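Local structure of nucleoporin nup120 (Schizosaccharomyces pombe, 4GQ2) at residues V857-V860 with R861-T865; W835-D839 with P840-Y844; L643-P646 with M647-I650. The protein serves as a structural component of the nuclear pore complex, whose nucleoporins can also act as docking partners for transport factors that associate transiently. All blocks are in the same frame, centred on the assembly; numbering follows the deposited sequence.

Interaction 1: V857-V860 with R861-T865; sequences VKAV and RCFKT
Arg861 N donates to Val857 O at 3.2 Å, the first of four i to i+4 backbone bonds that make this about two turns of ordinary alpha-helix. Arg861 CB lies beside Val857 O, but the chain bends at chi2 and the guanidinium leads away from 857-860. Thr865 CG2 sits over one of its faces, nearer the edge than the middle. Cys862 comes next. Its N bonds Lys858 O, and its SG, anti to the carbonyl carbon at chi1 -71°, is 3.4 Å from that same Lys858 O. Phe863 N makes the shortest bond of the series, 2.8 Å to Ala859 O. The phenyl ring leans back along the helix, and its CE2 packs at 4.3 Å against the methyl CB of Ala859. Lys864 N reaches Val860 O at 3.1 Å, though less straight, at 138°. Its side chain is extended beyond CG and runs alongside Val860. The two point the same way, and the Lys864 CE methylene lies 3.8 Å from Val860 CG1. Thr865 N bonds back to Cys862 O where the helix gives way to loop. These turns belong to helix 856-864, within the range of the Nup120 HEAT repeats. Lys858 NZ forms a salt bridge with an acidic side chain, and a hydrogen bond with a polar one, on the chain of another protein. Cys862 and Phe863 pack on Ala847 of helix 840-852, while Phe863 also meets Leu903 and Leu907 of helix 895-909 and Phe919 of helix 913-925.

Interaction 2: W835-D839 with P840-Y844; sequences WLNSD and PIAVY
Ala842 CB lies against the loop before helix 840-852, 3.3 Å from both Asn837 O and Asn837 OD1. The Asn837 side chain takes the crowded position, with CG between the backbone N and the carbonyl carbon (chi1 65°). This brings OD1 forward, toward the backbone N two residues on. There it accepts Asp839 N at 3.2 Å and closes an Asx turn. The donor stands above the amide's carbonyl plane, 56° out of it. The ND2 branch makes a weak bond to Asp839 OD2. Asp839 is the N-cap residue, yet its carboxylate makes no capping bond. Its CG is anti to the carbonyl carbon, and the group leads away from the helix. Asp839 O instead receives Val843 N at 2.9 Å. Val843 CG2 lies 3.3 Å from Asp839 O and 3.5 Å from Ser838 O. Leu836 adds a looser apolar touch, CD2 to Ala842 CB at 4.4 Å. Both Leu836 and Ala842 also rest on Thr814 of helix 812-822. With an alanine in place of Asn837, Asp839 N is likely to lose its side-chain acceptor and Asp839 OD2 its weak partner, leaving the loop freer to turn. The polar bonds of Asn837 thus stay within the loop. The one hydrogen bond from loop to helix is main-chain, and methyl groups of the helix pack against loop oxygens and Leu836.

Interaction 3: L643-P646 with M647-I650; sequences LENP and MRDI
Asn645 and Arg648 meet at the N-terminus of helix 646-658, where Asn645 holds the N-cap position and Pro646 begins the first turn. Both segments lie within the range of the Nup120 helical domain. The backbone bonds are those of a starting helix. Ile650 N donates to Pro646 O at 3.0 Å and 168°. Asp649 N reaches Asn645 O only weakly, at 3.4 Å.

The side-chain contact is mainly van der Waals. With chi1 at -174°, CG of Arg648 points opposite the backbone N, and bends at chi2 and chi3 fold the chain back over Asn645. One guanidinium face then lies over Asn645 CB, with Arg648 NH2 3.5 Å from that carbon. The two side chains cross at about a right angle, their amide and guanidinium planes 74° apart. Arg648 CB lies 3.7 Å from Asn645 OD1. Around this helix start, Pro646, Met647 and Ile650 pack on Phe715 from a loop, and Ile650 also touches Ile577 of helix 571-585.

The charged contacts are looser. Arg648 NH1 and Asp649 OD1 form a long salt bridge, with the oxygen well out of the guanidinium plane, so the attraction is of charges alone. Asp649 OD1 is hydrogen-bonded to Ser570 OG. Asp649 OD2 has Glu573 close by, which may raise the pKa of one of the two, an effect that Arg648 nearby would probably oppose. Asp649 OD1 also lies 2.9 Å from Asn645 O, but both are acceptors, so the pair is not a hydrogen bond.

Overall arrangement
Interactions 1 and 2 are neighbours in the HEAT-repeat range, with centres about 12 Å apart. Helix 840-852 and helix 856-864 follow each other, and Val843 and Tyr844 of the first pack on Cys862 and Phe863 of the second. Interaction 3 lies in the helical-domain range, its nearest atoms about 22 Å from interaction 2. Each mixes core and surface. Interaction 1 buries Cys862 and Phe863 among helices, exposes Val857 and Lys864 and meets another protein's chain. Exposed residues include Ser838 and Asp839 in interaction 2, Glu644 and Arg648 in interaction 3. Both lead from loop into a helix beginning with proline, one after an Asx turn, the other with a folded arginine over the N-cap residue.

Interaction 1: V857-V860 with R861-T865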
# COMPACT_ATOMS: atom_id res chain seq x y z
N VAL A 857 13.66 -14.90 19.94
CA VAL A 857 12.90 -15.22 21.15
C VAL A 857 11.40 -15.38 20.84
O VAL A 857 10.72 -16.23 21.43
CB VAL A 857 13.14 -14.15 22.23
CG1 VAL A 857 12.24 -14.36 23.45
CG2 VAL A 857 14.62 -14.13 22.62
N LYS A 858 10.89 -14.55 19.94
CA LYS A 858 9.49 -14.63 19.53
C LYS A 858 9.24 -15.84 18.63
O LYS A 858 8.20 -16.48 18.74
CB LYS A 858 9.05 -13.32 18.86
CG LYS A 858 8.94 -12.17 19.85
CD LYS A 858 8.58 -10.87 19.16
CE LYS A 858 8.49 -9.73 20.16
NZ LYS A 858 7.80 -8.57 19.54
N ALA A 859 10.20 -16.13 17.77
CA ALA A 859 10.16 -17.31 16.91
C ALA A 859 10.06 -18.60 17.73
O ALA A 859 9.19 -19.45 17.48
CB ALA A 859 11.38 -17.35 16.01
N VAL A 860 10.97 -18.73 18.70
CA VAL A 860 11.06 -19.93 19.54
C VAL A 860 9.79 -20.13 20.35
O VAL A 860 9.32 -21.26 20.50
CB VAL A 860 12.30 -19.90 20.45
CG1 VAL A 860 12.18 -20.93 21.56
CG2 VAL A 860 13.56 -20.14 19.64
N ARG A 861 9.24 -19.03 20.85
CA ARG A 861 7.99 -19.07 21.61
C ARG A 861 6.84 -19.62 20.75
O ARG A 861 6.05 -20.45 21.22
CB ARG A 861 7.65 -17.67 22.14
CG ARG A 861 6.28 -17.55 22.79
CD ARG A 861 6.18 -18.39 24.05
NE ARG A 861 4.92 -18.16 24.75
CZ ARG A 861 4.39 -19.00 25.64
NH1 ARG A 861 5.01 -20.14 25.94
NH2 ARG A 861 3.24 -18.70 26.24
N CYS A 862 6.78 -19.18 19.49
CA CYS A 862 5.77 -19.65 18.54
C CYS A 862 6.00 -21.12 18.17
O CYS A 862 5.05 -21.91 18.10
CB CYS A 862 5.76 -18.77 17.28
SG CYS A 862 5.09 -17.10 17.53
N PHE A 863 7.26 -21.49 17.96
CA PHE A 863 7.64 -22.88 17.69
C PHE A 863 7.16 -23.86 18.78
O PHE A 863 6.80 -24.99 18.47
CB PHE A 863 9.16 -23.01 17.55
CG PHE A 863 9.70 -22.60 16.21
CD1 PHE A 863 9.03 -22.93 15.03
CD2 PHE A 863 10.91 -21.92 16.11
CE1 PHE A 863 9.55 -22.56 13.79
CE2 PHE A 863 11.43 -21.54 14.88
CZ PHE A 863 10.75 -21.86 13.72
N LYS A 864 7.17 -23.42 20.03
CA LYS A 864 6.80 -24.29 21.16
C LYS A 864 5.32 -24.26 21.53
O LYS A 864 4.88 -25.04 22.37
CB LYS A 864 7.62 -23.93 22.40
CG LYS A 864 9.12 -24.13 22.27
CD LYS A 864 9.80 -23.87 23.62
CE LYS A 864 11.30 -24.06 23.52
NZ LYS A 864 11.96 -23.83 24.84
N THR A 865 4.55 -23.36 20.92
CA THR A 865 3.11 -23.31 21.18
C THR A 865 2.34 -23.91 20.01
O THR A 865 1.12 -23.77 19.93
CB THR A 865 2.62 -21.88 21.48
OG1 THR A 865 2.93 -21.03 20.37
CG2 THR A 865 3.29 -21.32 22.74

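Interaction 2: W835-D839 with P840-Y844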
# COMPACT_ATOMS: atom_id res chain seq x y z
N TRP A 835 -2.39 -10.59 11.54
CA TRP A 835 -3.60 -11.13 10.91
C TRP A 835 -3.64 -12.63 10.88
O TRP A 835 -4.72 -13.21 10.73
CB TRP A 835 -3.70 -10.62 9.47
CG TRP A 835 -3.96 -9.14 9.35
CD1 TRP A 835 -3.08 -8.16 8.94
CD2 TRP A 835 -5.22 -8.42 9.66
NE1 TRP A 835 -3.68 -6.92 8.95
CE2 TRP A 835 -4.96 -7.01 9.37
CE3 TRP A 835 -6.48 -8.80 10.10
CZ2 TRP A 835 -5.94 -6.04 9.52
CZ3 TRP A 835 -7.45 -7.80 10.26
CH2 TRP A 835 -7.19 -6.46 9.98
N LEU A 836 -2.48 -13.28 11.00
CA LEU A 836 -2.41 -14.75 10.99
C LEU A 836 -3.12 -15.31 12.20
O LEU A 836 -2.95 -14.80 13.31
CB LEU A 836 -0.96 -15.25 10.95
CG LEU A 836 -0.22 -15.14 9.61
CD1 LEU A 836 1.27 -15.33 9.81
CD2 LEU A 836 -0.76 -16.15 8.59
N ASN A 837 -3.93 -16.34 11.99
CA ASN A 837 -4.74 -16.91 13.07
C ASN A 837 -3.96 -17.95 13.89
O ASN A 837 -2.74 -18.03 13.77
CB ASN A 837 -6.07 -17.46 12.53
CG ASN A 837 -5.90 -18.64 11.57
OD1 ASN A 837 -4.88 -19.33 11.55
ND2 ASN A 837 -6.93 -18.90 10.79
N SER A 838 -4.67 -18.74 14.69
CA SER A 838 -4.06 -19.68 15.64
C SER A 838 -3.91 -21.13 15.17
O SER A 838 -3.46 -21.97 15.94
CB SER A 838 -4.82 -19.66 16.95
OG SER A 838 -4.65 -18.41 17.59
N ASP A 839 -4.29 -21.43 13.93
CA ASP A 839 -4.03 -22.74 13.32
C ASP A 839 -2.52 -23.06 13.36
O ASP A 839 -1.69 -22.15 13.25
CB ASP A 839 -4.52 -22.79 11.86
CG ASP A 839 -5.99 -22.39 11.72
OD1 ASP A 839 -6.77 -22.63 12.66
OD2 ASP A 839 -6.36 -21.85 10.65
N PRO A 840 -2.16 -24.34 13.55
CA PRO A 840 -0.75 -24.72 13.64
C PRO A 840 0.13 -24.24 12.48
O PRO A 840 1.21 -23.71 12.73
CB PRO A 840 -0.81 -26.25 13.71
CG PRO A 840 -2.09 -26.51 14.44
CD PRO A 840 -3.05 -25.46 13.94
N ILE A 841 -0.33 -24.41 11.25
CA ILE A 841 0.42 -23.91 10.08
C ILE A 841 0.68 -22.39 10.18
O ILE A 841 1.77 -21.92 9.85
CB ILE A 841 -0.29 -24.26 8.74
CG1 ILE A 841 -0.36 -25.78 8.57
CG2 ILE A 841 0.43 -23.64 7.54
CD1 ILE A 841 -1.29 -26.23 7.47
N ALA A 842 -0.32 -21.65 10.65
CA ALA A 842 -0.23 -20.20 10.80
C ALA A 842 0.82 -19.84 11.83
O ALA A 842 1.70 -19.01 11.58
CB ALA A 842 -1.58 -19.62 11.18
N VAL A 843 0.73 -20.49 12.99
CA VAL A 843 1.65 -20.25 14.09
C VAL A 843 3.09 -20.61 13.70
O VAL A 843 4.03 -19.87 13.99
CB VAL A 843 1.18 -20.98 15.38
CG1 VAL A 843 2.10 -20.65 16.55
CG2 VAL A 843 -0.25 -20.57 15.72
N TYR A 844 3.24 -21.74 13.00
CA TYR A 844 4.53 -22.16 12.48
C TYR A 844 5.08 -21.09 11.54
O TYR A 844 6.27 -20.76 11.57
CB TYR A 844 4.39 -23.51 11.75
CG TYR A 844 5.64 -23.94 11.01
CD1 TYR A 844 6.74 -24.44 11.71
CD2 TYR A 844 5.73 -23.86 9.62
CE1 TYR A 844 7.89 -24.85 11.04
CE2 TYR A 844 6.88 -24.25 8.95
CZ TYR A 844 7.95 -24.75 9.67
OH TYR A 844 9.10 -25.13 9.02

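Interaction 3: L643-P646 with M647-I650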
# COMPACT_ATOMS: atom_id res chain seq x y z
N LEU A 643 -40.72 -4.33 10.54
CA LEU A 643 -40.42 -5.21 9.41
C LEU A 643 -40.76 -6.66 9.74
O LEU A 643 -40.51 -7.13 10.85
CB LEU A 643 -38.96 -5.06 8.98
CG LEU A 643 -38.52 -3.65 8.52
CD1 LEU A 643 -37.01 -3.49 8.57
CD2 LEU A 643 -39.05 -3.31 7.13
N GLU A 644 -41.37 -7.35 8.78
CA GLU A 644 -41.64 -8.78 8.91
C GLU A 644 -40.35 -9.56 8.65
O GLU A 644 -39.90 -9.67 7.51
CB GLU A 644 -42.78 -9.23 7.98
CG GLU A 644 -42.97 -8.39 6.72
CD GLU A 644 -44.02 -7.29 6.89
OE1 GLU A 644 -45.23 -7.63 6.85
OE2 GLU A 644 -43.65 -6.10 7.03
N ASN A 645 -39.77 -10.08 9.72
CA ASN A 645 -38.50 -10.83 9.68
C ASN A 645 -37.31 -10.06 9.07
O ASN A 645 -36.80 -10.43 8.00
CB ASN A 645 -38.70 -12.20 9.00
CG ASN A 645 -37.81 -13.28 9.61
OD1 ASN A 645 -36.81 -12.99 10.27
ND2 ASN A 645 -38.19 -14.53 9.39
N PRO A 646 -36.83 -9.02 9.76
CA PRO A 646 -35.70 -8.23 9.26
C PRO A 646 -34.40 -9.02 9.16
O PRO A 646 -33.64 -8.84 8.21
CB PRO A 646 -35.53 -7.10 10.29
CG PRO A 646 -36.64 -7.26 11.28
CD PRO A 646 -37.21 -8.63 11.13
N MET A 647 -34.15 -9.90 10.13
CA MET A 647 -32.91 -10.68 10.16
C MET A 647 -32.74 -11.53 8.90
O MET A 647 -31.66 -11.55 8.31
CB MET A 647 -32.80 -11.55 11.42
CG MET A 647 -31.50 -12.34 11.48
SD MET A 647 -30.99 -12.85 13.13
CE MET A 647 -31.81 -14.43 13.28
N ARG A 648 -33.82 -12.20 8.48
CA ARG A 648 -33.80 -13.01 7.26
C ARG A 648 -33.49 -12.11 6.06
O ARG A 648 -32.70 -12.49 5.20
CB ARG A 648 -35.14 -13.71 7.07
CG ARG A 648 -35.20 -14.70 5.91
CD ARG A 648 -36.45 -14.48 5.07
NE ARG A 648 -37.69 -14.54 5.86
CZ ARG A 648 -38.83 -13.95 5.51
NH1 ARG A 648 -38.92 -13.24 4.39
NH2 ARG A 648 -39.90 -14.06 6.30
N ASP A 649 -34.11 -10.93 6.04
CA ASP A 649 -33.97 -9.98 4.94
C ASP A 649 -32.53 -9.54 4.72
O ASP A 649 -32.01 -9.66 3.61
CB ASP A 649 -34.88 -8.76 5.15
CG ASP A 649 -36.35 -9.12 5.33
OD1 ASP A 649 -36.71 -10.31 5.14
OD2 ASP A 649 -37.15 -8.22 5.67
N ILE A 650 -31.88 -9.04 5.77
CA ILE A 650 -30.46 -8.66 5.64
C ILE A 650 -29.55 -9.85 5.43
O ILE A 650 -28.57 -9.73 4.70
CB ILE A 650 -29.91 -7.78 6.78
CG1 ILE A 650 -30.59 -8.10 8.12
CG2 ILE A 650 -30.04 -6.32 6.38
CD1 ILE A 650 -30.02 -7.36 9.30